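Local coordinates for protein hypothetical glycoside hydrolase (Parabacteroides distasonis, PDB 3TAW) that is a putative glycoside hydrolase-like protein of unassigned function, with the five-bladed beta-propeller fold expected of its family, at residues 131-136 with 154-159; 198-203 with 291-296; 233-238 with 243-248. All blocks are in the same frame, centred on the assembly; numbering follows the deposited sequence. Where two conformers were deposited one is given.

Interaction 1: 131-136 with 154-159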
loop_
_atom_site.group_PDB
_atom_site.type_symbol
_atom_site.label_atom_id
_atom_site.label_comp_id
_atom_site.label_asym_id
_atom_site.label_seq_id
_atom_site.Cartn_x
_atom_site.Cartn_y
_atom_site.Cartn_z
ATOM N N TYR A 131 10.766 -4.990 -10.510
ATOM C CA TYR A 131 9.778 -4.772 -9.467
ATOM C C TYR A 131 10.342 -3.784 -8.462
ATOM O O TYR A 131 11.465 -3.960 -7.937
ATOM C CB TYR A 131 9.339 -6.079 -8.805
ATOM C CG TYR A 131 8.654 -6.999 -9.779
ATOM C CD1 TYR A 131 7.300 -6.855 -10.044
ATOM C CD2 TYR A 131 9.365 -7.972 -10.496
ATOM C CE1 TYR A 131 6.648 -7.655 -10.953
ATOM C CE2 TYR A 131 8.714 -8.799 -11.412
ATOM C CZ TYR A 131 7.352 -8.646 -11.636
ATOM O OH TYR A 131 6.696 -9.447 -12.571
ATOM N N VAL A 132 9.545 -2.754 -8.177
ATOM C CA VAL A 132 9.944 -1.681 -7.284
ATOM C C VAL A 132 9.013 -1.736 -6.059
ATOM O O VAL A 132 7.813 -1.550 -6.185
ATOM C CB VAL A 132 9.851 -0.288 -7.943
ATOM C CG1 VAL A 132 10.294 0.812 -6.948
ATOM C CG2 VAL A 132 10.707 -0.263 -9.247
ATOM N N LEU A 133 9.612 -2.027 -4.908
ATOM C CA LEU A 133 8.928 -2.213 -3.646
ATOM C C LEU A 133 9.154 -0.994 -2.779
ATOM O O LEU A 133 10.305 -0.620 -2.507
ATOM C CB LEU A 133 9.495 -3.469 -2.963
ATOM C CG LEU A 133 9.055 -3.791 -1.543
ATOM C CD1 LEU A 133 7.536 -4.007 -1.443
ATOM C CD2 LEU A 133 9.835 -5.036 -1.022
ATOM N N LEU A 134 8.039 -0.353 -2.391
ATOM C CA LEU A 134 8.026 0.773 -1.474
ATOM C C LEU A 134 7.381 0.275 -0.211
ATOM O O LEU A 134 6.276 -0.276 -0.252
ATOM C CB LEU A 134 7.209 1.936 -2.036
ATOM C CG LEU A 134 7.949 2.931 -2.948
ATOM C CD1 LEU A 134 8.859 3.891 -2.132
ATOM C CD2 LEU A 134 8.709 2.246 -4.057
ATOM N N TYR A 135 8.077 0.445 0.921
ATOM C CA TYR A 135 7.652 -0.138 2.191
ATOM C C TYR A 135 8.135 0.715 3.350
ATOM O O TYR A 135 8.921 1.646 3.160
ATOM C CB TYR A 135 8.200 -1.573 2.335
ATOM C CG TYR A 135 9.713 -1.649 2.474
ATOM C CD1 TYR A 135 10.543 -1.573 1.367
ATOM C CD2 TYR A 135 10.309 -1.835 3.722
ATOM C CE1 TYR A 135 11.935 -1.633 1.491
ATOM C CE2 TYR A 135 11.692 -1.924 3.859
ATOM C CZ TYR A 135 12.494 -1.823 2.747
ATOM O OH TYR A 135 13.843 -1.941 2.885
ATOM N N THR A 136 7.632 0.415 4.541
ATOM C CA THR A 136 8.013 1.146 5.737
ATOM C C THR A 136 9.050 0.367 6.531
ATOM O O THR A 136 8.851 -0.813 6.831
ATOM C CB THR A 136 6.819 1.338 6.675
ATOM O OG1 THR A 136 5.708 1.851 5.943
ATOM C CG2 THR A 136 7.194 2.285 7.859
ATOM N N LYS A 154 12.247 -12.079 -5.168
ATOM C CA LYS A 154 12.943 -12.852 -4.125
ATOM C C LYS A 154 14.382 -12.443 -3.891
ATOM O O LYS A 154 14.836 -12.487 -2.745
ATOM C CB LYS A 154 12.848 -14.346 -4.413
ATOM C CG LYS A 154 11.405 -14.796 -4.266
ATOM C CD LYS A 154 11.206 -16.252 -4.347
ATOM C CE LYS A 154 9.815 -16.583 -3.843
ATOM N NZ LYS A 154 9.530 -18.021 -4.059
ATOM N N HIS A 155 15.097 -12.053 -4.943
ATOM C CA HIS A 155 16.471 -11.584 -4.807
ATOM C C HIS A 155 16.421 -10.072 -4.843
ATOM O O HIS A 155 16.418 -9.465 -5.912
ATOM C CB HIS A 155 17.372 -12.190 -5.900
ATOM C CG HIS A 155 17.553 -13.669 -5.740
ATOM N ND1 HIS A 155 16.709 -14.597 -6.321
ATOM C CD2 HIS A 155 18.444 -14.378 -5.001
ATOM C CE1 HIS A 155 17.095 -15.816 -5.972
ATOM N NE2 HIS A 155 18.144 -15.710 -5.172
ATOM N N TRP A 156 16.308 -9.485 -3.653
ATOM C CA TRP A 156 16.076 -8.054 -3.509
ATOM C C TRP A 156 17.357 -7.298 -3.196
ATOM O O TRP A 156 18.218 -7.792 -2.461
ATOM C CB TRP A 156 15.064 -7.763 -2.385
ATOM C CG TRP A 156 13.705 -8.261 -2.604
ATOM C CD1 TRP A 156 13.167 -9.438 -2.158
ATOM C CD2 TRP A 156 12.672 -7.582 -3.300
ATOM N NE1 TRP A 156 11.860 -9.534 -2.551
ATOM C CE2 TRP A 156 11.523 -8.398 -3.252
ATOM C CE3 TRP A 156 12.610 -6.358 -3.980
ATOM C CZ2 TRP A 156 10.314 -8.026 -3.852
ATOM C CZ3 TRP A 156 11.407 -5.992 -4.577
ATOM C CH2 TRP A 156 10.273 -6.830 -4.514
ATOM N N THR A 157 17.466 -6.090 -3.736
ATOM C CA THR A 157 18.450 -5.098 -3.318
ATOM C C THR A 157 17.739 -3.979 -2.565
ATOM O O THR A 157 16.815 -3.362 -3.096
ATOM C CB THR A 157 19.194 -4.550 -4.532
ATOM O OG1 THR A 157 19.883 -5.646 -5.155
ATOM C CG2 THR A 157 20.209 -3.460 -4.138
ATOM N N LYS A 158 18.156 -3.750 -1.317
ATOM C CA LYS A 158 17.613 -2.675 -0.494
ATOM C C LYS A 158 18.430 -1.415 -0.727
ATOM O O LYS A 158 19.666 -1.425 -0.557
ATOM C CB LYS A 158 17.631 -3.049 0.983
ATOM C CG LYS A 158 16.724 -4.222 1.354
ATOM C CD LYS A 158 16.726 -4.467 2.844
ATOM C CE LYS A 158 15.956 -5.724 3.218
ATOM N NZ LYS A 158 16.035 -6.079 4.668
ATOM N N PHE A 159 17.770 -0.328 -1.121
ATOM C CA PHE A 159 18.459 0.949 -1.365
ATOM C C PHE A 159 18.304 1.972 -0.246
ATOM O O PHE A 159 18.923 3.050 -0.285
ATOM C CB PHE A 159 17.984 1.539 -2.693
ATOM C CG PHE A 159 18.415 0.743 -3.884
ATOM C CD1 PHE A 159 19.663 0.954 -4.448
ATOM C CD2 PHE A 159 17.585 -0.227 -4.434
ATOM C CE1 PHE A 159 20.087 0.204 -5.543
ATOM C CE2 PHE A 159 17.994 -0.970 -5.543
ATOM C CZ PHE A 159 19.252 -0.752 -6.095
#

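Interaction 2: 198-203 with 291-296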
loop_
_atom_site.group_PDB
_atom_site.type_symbol
_atom_site.label_atom_id
_atom_site.label_comp_id
_atom_site.label_asym_id
_atom_site.label_seq_id
_atom_site.Cartn_x
_atom_site.Cartn_y
_atom_site.Cartn_z
ATOM N N LYS A 198 9.467 12.439 -15.460
ATOM C CA LYS A 198 9.947 11.988 -14.157
ATOM C C LYS A 198 9.058 10.880 -13.622
ATOM O O LYS A 198 7.869 10.855 -13.893
ATOM C CB LYS A 198 9.946 13.129 -13.128
ATOM C CG LYS A 198 10.945 14.255 -13.469
ATOM C CD LYS A 198 11.617 14.803 -12.213
ATOM C CE LYS A 198 12.825 15.697 -12.543
ATOM N NZ LYS A 198 13.995 15.420 -11.615
ATOM N N TYR A 199 9.645 9.994 -12.838
ATOM C CA TYR A 199 8.835 9.044 -12.081
ATOM C C TYR A 199 8.110 9.843 -11.017
ATOM O O TYR A 199 8.622 10.857 -10.535
ATOM C CB TYR A 199 9.700 7.965 -11.468
ATOM C CG TYR A 199 10.387 7.143 -12.525
ATOM C CD1 TYR A 199 9.663 6.275 -13.322
ATOM C CD2 TYR A 199 11.750 7.255 -12.750
ATOM C CE1 TYR A 199 10.269 5.520 -14.296
ATOM C CE2 TYR A 199 12.370 6.496 -13.749
ATOM C CZ TYR A 199 11.614 5.631 -14.510
ATOM O OH TYR A 199 12.198 4.849 -15.502
ATOM N N PHE A 200 6.919 9.397 -10.648
ATOM C CA PHE A 200 6.073 10.174 -9.749
ATOM C C PHE A 200 5.378 9.259 -8.761
ATOM O O PHE A 200 4.952 8.178 -9.118
ATOM C CB PHE A 200 5.009 10.947 -10.556
ATOM C CG PHE A 200 4.351 12.077 -9.796
ATOM C CD1 PHE A 200 3.252 11.843 -9.004
ATOM C CD2 PHE A 200 4.823 13.379 -9.900
ATOM C CE1 PHE A 200 2.638 12.877 -8.298
ATOM C CE2 PHE A 200 4.217 14.411 -9.188
ATOM C CZ PHE A 200 3.130 14.163 -8.399
HETATM N N MSE A 201 5.264 9.700 -7.512
HETATM C CA MSE A 201 4.411 8.990 -6.578
HETATM C C MSE A 201 3.645 9.947 -5.685
HETATM O O MSE A 201 4.063 11.090 -5.452
HETATM C CB MSE A 201 5.211 7.980 -5.742
HETATM C CG MSE A 201 6.249 8.594 -4.860
HETATM SE SE MSE A 201 7.294 7.256 -3.916
HETATM C CE MSE A 201 8.071 8.486 -2.646
ATOM N N TYR A 202 2.482 9.468 -5.251
ATOM C CA TYR A 202 1.718 10.069 -4.162
ATOM C C TYR A 202 2.123 9.294 -2.923
ATOM O O TYR A 202 2.322 8.059 -2.985
ATOM C CB TYR A 202 0.199 9.969 -4.425
ATOM C CG TYR A 202 -0.185 10.641 -5.706
ATOM C CD1 TYR A 202 -0.163 9.943 -6.913
ATOM C CD2 TYR A 202 -0.541 11.982 -5.733
ATOM C CE1 TYR A 202 -0.484 10.568 -8.111
ATOM C CE2 TYR A 202 -0.852 12.624 -6.940
ATOM C CZ TYR A 202 -0.817 11.912 -8.119
ATOM O OH TYR A 202 -1.124 12.502 -9.326
ATOM N N TRP A 203 2.302 9.974 -1.801
ATOM C CA TRP A 203 2.640 9.250 -0.578
ATOM C C TRP A 203 2.078 9.963 0.640
ATOM O O TRP A 203 1.742 11.153 0.591
ATOM C CB TRP A 203 4.168 9.040 -0.479
ATOM C CG TRP A 203 4.901 10.320 -0.228
ATOM C CD1 TRP A 203 5.285 11.243 -1.153
ATOM C CD2 TRP A 203 5.253 10.851 1.046
ATOM N NE1 TRP A 203 5.893 12.300 -0.538
ATOM C CE2 TRP A 203 5.888 12.087 0.821
ATOM C CE3 TRP A 203 5.111 10.390 2.353
ATOM C CZ2 TRP A 203 6.367 12.884 1.861
ATOM C CZ3 TRP A 203 5.586 11.165 3.384
ATOM C CH2 TRP A 203 6.200 12.418 3.137
ATOM N N ASN A 291 -1.399 16.250 -16.805
ATOM C CA ASN A 291 -0.331 17.194 -17.142
ATOM C C ASN A 291 0.224 17.925 -15.919
ATOM O O ASN A 291 1.414 18.219 -15.855
ATOM C CB ASN A 291 -0.855 18.179 -18.185
ATOM C CG ASN A 291 -1.173 17.492 -19.507
ATOM O OD1 ASN A 291 -2.313 17.537 -20.009
ATOM N ND2 ASN A 291 -0.188 16.804 -20.041
ATOM N N ASN A 292 -0.664 18.247 -14.977
ATOM C CA ASN A 292 -0.304 18.751 -13.651
ATOM C C ASN A 292 -0.764 17.743 -12.585
ATOM O O ASN A 292 -1.901 17.828 -12.095
ATOM C CB ASN A 292 -0.957 20.111 -13.403
ATOM C CG ASN A 292 -0.602 20.689 -12.033
ATOM O OD1 ASN A 292 0.052 20.026 -11.228
ATOM N ND2 ASN A 292 -1.042 21.945 -11.762
ATOM N N PRO A 293 0.113 16.791 -12.208
ATOM C CA PRO A 293 -0.303 15.722 -11.334
ATOM C C PRO A 293 -0.540 16.139 -9.878
ATOM O O PRO A 293 -0.901 15.299 -9.077
ATOM C CB PRO A 293 0.857 14.714 -11.436
ATOM C CG PRO A 293 2.044 15.585 -11.759
ATOM C CD PRO A 293 1.517 16.631 -12.652
ATOM N N THR A 294 -0.342 17.414 -9.543
ATOM C CA THR A 294 -0.726 17.923 -8.227
ATOM C C THR A 294 -2.125 18.578 -8.249
ATOM O O THR A 294 -2.644 18.986 -7.202
ATOM C CB THR A 294 0.293 18.954 -7.682
ATOM O OG1 THR A 294 0.327 20.132 -8.492
ATOM C CG2 THR A 294 1.693 18.330 -7.559
ATOM N N LYS A 295 -2.690 18.735 -9.446
ATOM C CA LYS A 295 -4.005 19.341 -9.598
ATOM C C LYS A 295 -5.108 18.304 -9.355
ATOM O O LYS A 295 -5.278 17.364 -10.130
ATOM C CB LYS A 295 -4.161 19.967 -10.972
ATOM C CG LYS A 295 -5.516 20.672 -11.190
ATOM C CD LYS A 295 -5.703 21.082 -12.654
ATOM C CE LYS A 295 -7.039 21.783 -12.890
ATOM N NZ LYS A 295 -7.227 22.222 -14.316
ATOM N N LEU A 296 -5.839 18.468 -8.257
ATOM C CA LEU A 296 -6.905 17.543 -7.896
ATOM C C LEU A 296 -8.151 17.922 -8.680
ATOM O O LEU A 296 -8.627 19.076 -8.598
ATOM C CB LEU A 296 -7.177 17.622 -6.404
ATOM C CG LEU A 296 -8.253 16.707 -5.841
ATOM C CD1 LEU A 296 -7.775 15.246 -5.828
ATOM C CD2 LEU A 296 -8.612 17.148 -4.410
#

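Interaction 3: 233-238 with 243-248. With EDO (1,2-ethanediol), chain G.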
loop_
_atom_site.group_PDB
_atom_site.type_symbol
_atom_site.label_atom_id
_atom_site.label_comp_id
_atom_site.label_asym_id
_atom_site.label_seq_id
_atom_site.Cartn_x
_atom_site.Cartn_y
_atom_site.Cartn_z
ATOM N N PHE A 233 -3.788 17.024 -1.012
ATOM C CA PHE A 233 -5.050 17.144 -0.313
ATOM C C PHE A 233 -4.905 16.582 1.094
ATOM O O PHE A 233 -3.833 16.072 1.470
ATOM C CB PHE A 233 -6.264 16.585 -1.085
ATOM C CG PHE A 233 -6.319 15.073 -1.257
ATOM C CD1 PHE A 233 -6.892 14.247 -0.289
ATOM C CD2 PHE A 233 -5.894 14.482 -2.443
ATOM C CE1 PHE A 233 -7.005 12.880 -0.491
ATOM C CE2 PHE A 233 -5.996 13.099 -2.634
ATOM C CZ PHE A 233 -6.545 12.299 -1.667
ATOM N N SER A 234 -5.948 16.790 1.888
ATOM C CA SER A 234 -5.866 16.566 3.318
ATOM C C SER A 234 -7.185 16.010 3.841
ATOM O O SER A 234 -8.226 16.083 3.161
ATOM C CB SER A 234 -5.588 17.895 4.030
ATOM O OG SER A 234 -4.393 18.510 3.601
ATOM N N PRO A 235 -7.160 15.485 5.067
ATOM C CA PRO A 235 -8.400 15.103 5.712
ATOM C C PRO A 235 -9.376 16.269 5.802
ATOM O O PRO A 235 -8.963 17.407 5.888
ATOM C CB PRO A 235 -7.947 14.655 7.100
ATOM C CG PRO A 235 -6.511 14.228 6.896
ATOM C CD PRO A 235 -5.987 15.210 5.922
ATOM N N ARG A 236 -10.656 15.960 5.736
ATOM C CA ARG A 236 -11.682 16.984 5.587
ATOM C C ARG A 236 -12.889 16.741 6.477
ATOM O O ARG A 236 -13.404 15.623 6.585
ATOM C CB ARG A 236 -12.103 17.086 4.130
ATOM C CG ARG A 236 -12.518 15.805 3.545
ATOM C CD ARG A 236 -12.958 15.875 2.114
ATOM N NE ARG A 236 -13.266 14.511 1.691
ATOM C CZ ARG A 236 -13.865 14.152 0.557
ATOM N NH1 ARG A 236 -14.247 15.057 -0.360
ATOM N NH2 ARG A 236 -14.063 12.856 0.337
ATOM N N SER A 237 -13.364 17.826 7.092
ATOM C CA SER A 237 -14.466 17.756 8.007
ATOM C C SER A 237 -15.704 17.250 7.293
ATOM O O SER A 237 -16.018 17.711 6.198
ATOM C CB SER A 237 -14.739 19.157 8.568
ATOM O OG SER A 237 -16.027 19.226 9.167
ATOM N N GLY A 238 -16.410 16.313 7.927
ATOM C CA GLY A 238 -17.727 15.864 7.460
ATOM C C GLY A 238 -17.734 14.675 6.517
ATOM O O GLY A 238 -18.803 14.207 6.110
ATOM N N GLN A 243 -9.868 12.138 9.379
ATOM C CA GLN A 243 -8.674 12.128 10.222
ATOM C C GLN A 243 -7.394 11.814 9.471
ATOM O O GLN A 243 -6.343 12.381 9.783
ATOM C CB GLN A 243 -8.824 11.168 11.410
ATOM C CG GLN A 243 -7.690 11.333 12.423
ATOM C CD GLN A 243 -7.838 10.429 13.638
ATOM O OE1 GLN A 243 -6.978 9.586 13.907
ATOM N NE2 GLN A 243 -8.915 10.603 14.371
ATOM N N LEU A 244 -7.473 10.881 8.522
ATOM C CA LEU A 244 -6.310 10.498 7.699
ATOM C C LEU A 244 -6.720 10.332 6.252
ATOM O O LEU A 244 -7.866 9.986 5.960
ATOM C CB LEU A 244 -5.663 9.187 8.183
ATOM C CG LEU A 244 -5.171 9.098 9.629
ATOM C CD1 LEU A 244 -4.811 7.634 9.957
ATOM C CD2 LEU A 244 -4.012 10.065 9.913
ATOM N N THR A 245 -5.761 10.594 5.364
ATOM C CA THR A 245 -5.870 10.314 3.916
ATOM C C THR A 245 -4.590 9.574 3.488
ATOM O O THR A 245 -3.567 10.192 3.156
ATOM C CB THR A 245 -6.017 11.591 3.077
ATOM O OG1 THR A 245 -4.950 12.493 3.392
ATOM C CG2 THR A 245 -7.359 12.277 3.352
ATOM N N GLU A 246 -4.643 8.247 3.545
ATOM C CA GLU A 246 -3.440 7.426 3.432
ATOM C C GLU A 246 -3.417 6.681 2.096
ATOM O O GLU A 246 -4.320 5.875 1.782
ATOM C CB GLU A 246 -3.340 6.442 4.604
ATOM C CG GLU A 246 -2.082 5.612 4.597
ATOM C CD GLU A 246 -1.775 4.965 5.929
ATOM O OE1 GLU A 246 -2.712 4.846 6.755
ATOM O OE2 GLU A 246 -0.594 4.607 6.147
ATOM N N CYS A 247 -2.377 6.940 1.312
ATOM C CA CYS A 247 -2.280 6.378 -0.020
ATOM C C CYS A 247 -2.394 4.848 -0.001
ATOM O O CYS A 247 -1.965 4.196 0.935
ATOM C CB CYS A 247 -0.981 6.813 -0.676
ATOM S SG CYS A 247 -0.920 8.571 -0.999
ATOM N N GLY A 248 -3.012 4.311 -1.052
ATOM C CA GLY A 248 -3.303 2.894 -1.160
ATOM C C GLY A 248 -2.366 2.218 -2.157
ATOM O O GLY A 248 -1.136 2.371 -2.070
HETATM C C1 EDO G . -11.572 21.578 8.528
HETATM O O1 EDO G . -12.048 20.682 9.549
HETATM C C2 EDO G . -10.952 20.781 7.407
HETATM O O2 EDO G . -12.024 20.146 6.730
#

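Interaction 1: 131-136 with 154-159
Leu133 lies against the six-membered ring of Trp156. Its CD2 methyl sits over one face of that ring, 4.0 Å from the centroid and 11° off the normal, a clear CH-pi contact. Leu133 CB reaches the rim of the same ring, 3.6 Å from Trp156 CZ3. With CG anti to the backbone N (chi1 173°), the leucine carries CD2 over the ring while CB stays close to CZ3 and CH2. The backbone O of Tyr131 also meets the indole, 3.9 Å from Trp156 CZ3. Farther along, Lys158 crosses Tyr135 at about a right angle, with its CD 3.8 Å from Tyr135 OH. Lys158 NZ forms salt bridges with Asp107 and Glu113, and Glu113 also takes the Tyr135 hydroxyl in a hydrogen bond. Leu133 is further enclosed by Phe102, Pro121 and Ile123. Segment 131-136 lies in strand 131-138, and 154-159 leads into strand 157-161; strand 143-150 runs between the two strands. The contact therefore reaches across one strand on a face of a four-stranded antiparallel sheet, a blade of the kind found in beta-propellers.

Interaction 2: 198-203 with 291-296
Strand 199-203 faces a type I beta turn that runs from Asn292 to Lys295, closed by Lys295 N to Asn292 O at 2.9 Å. The alternate residues Phe200 and Tyr202 of the strand meet Pro293 of the turn. Pro293 CG lies over one face of the Phe200 ring, 4.0 Å from the centroid and 29° off the normal, in a CH-pi contact. The nearest carbon there is Phe200 CE2, 3.6 Å from Pro293 CG. Phe200 holds CG anti to its own N (chi1 -163°), which sends the ring out from the strand to the proline. At the edge of this ring stands the methyl CG2 of Thr294. Tyr202 adds the polar grip. Its OH donates to Pro293 O at 2.8 Å, in the carbonyl plane and on a lone pair. The same OH is 3.6 Å from Pro293 CB, and Phe200 CE1 lies over one face of the tyrosine ring, so the three side chains form one cluster. The turn is braced from within. Asn292 OD1 accepts from Thr294 N, making an Asx turn, and also from Thr294 OG1 at 2.8 Å. The backbone donor stands well above the amide carbonyl plane; the hydroxyl is only tilted from it. Around the contact, strands 179-186 and 209-213 flank strand 199-203, and Val182 touches both aromatic residues. Phe288 of strand 281-288 stacks on Tyr202, and Ile258 of strand 257-265 touches both Tyr202 and Pro293. The turn leads into strand 296-299 and rests on side chains of strand 199-203.

Interaction 3: 233-238 with 243-248
The ring of Pro235 rests largely on a peptide group, that between Gln243 and Leu244. Pro235 CG is 3.4 Å from Gln243 O and 3.8 Å from Leu244 CA, while the side chains of Gln243 and Leu244 both set out away from the 233-238 loop. Thr245 points the other way, toward the loop. Its methyl CG2 packs 3.6 Å from Pro235 N and 3.8 Å from Ser234 C. It also reaches the edge of the Phe233 ring, near the ring plane, at 3.9 Å from Phe233 CE1. A chi1 of 54° sets Thr245 OG1 between the backbone N and the carbonyl carbon and leaves CG2 anti to the carbonyl carbon, beside the N, where it meets the loop. The hydroxyl OG1 lies beside Pro235 CD, at 3.9 Å. The backbone has a classic beta bulge at this point: Gln243 and Leu244 both face Lys265 of the antiparallel strand 257-265. The bulge lies where strand 244-254 begins, so the loop that comes before this strand folds back over its first residues. From the bulge itself, the Gln243 side chain is hydrogen-bonded through OE1 to Lys265 NZ and through NE2 to Glu267. Phe233 reaches Phe288 and Leu296 on the neighbouring strands. Arg236 forms a salt bridge with Asp241. At the outer end of the loop, Ser237 N donates a nearly straight hydrogen bond (172°) to O2 of 1,2-ethanediol, 2.7 Å away, a molecule probably left from the crystallisation liquor.

How the interactions relate
Interactions 1 and 2 are buried contacts, whereas interaction 3 is partly buried and its loop runs out to the surface. Interaction 1 joins a strand of one four-stranded sheet to the stretch that enters another strand of it. Interactions 2 and 3 reach a different, larger mixed sheet and share a boundary: Cys247 SG packs 3.6 Å from Trp203 N, and Leu296 CD1 meets Phe233 CD2. Interactions 1 and 3 do not touch. The chemistry differs as well. Both 1 and 2 set an aliphatic group over an aromatic face, but only 2 adds a hydrogen bond between its segments. Interaction 3 relies on van der Waals contact with backbone and methyl groups.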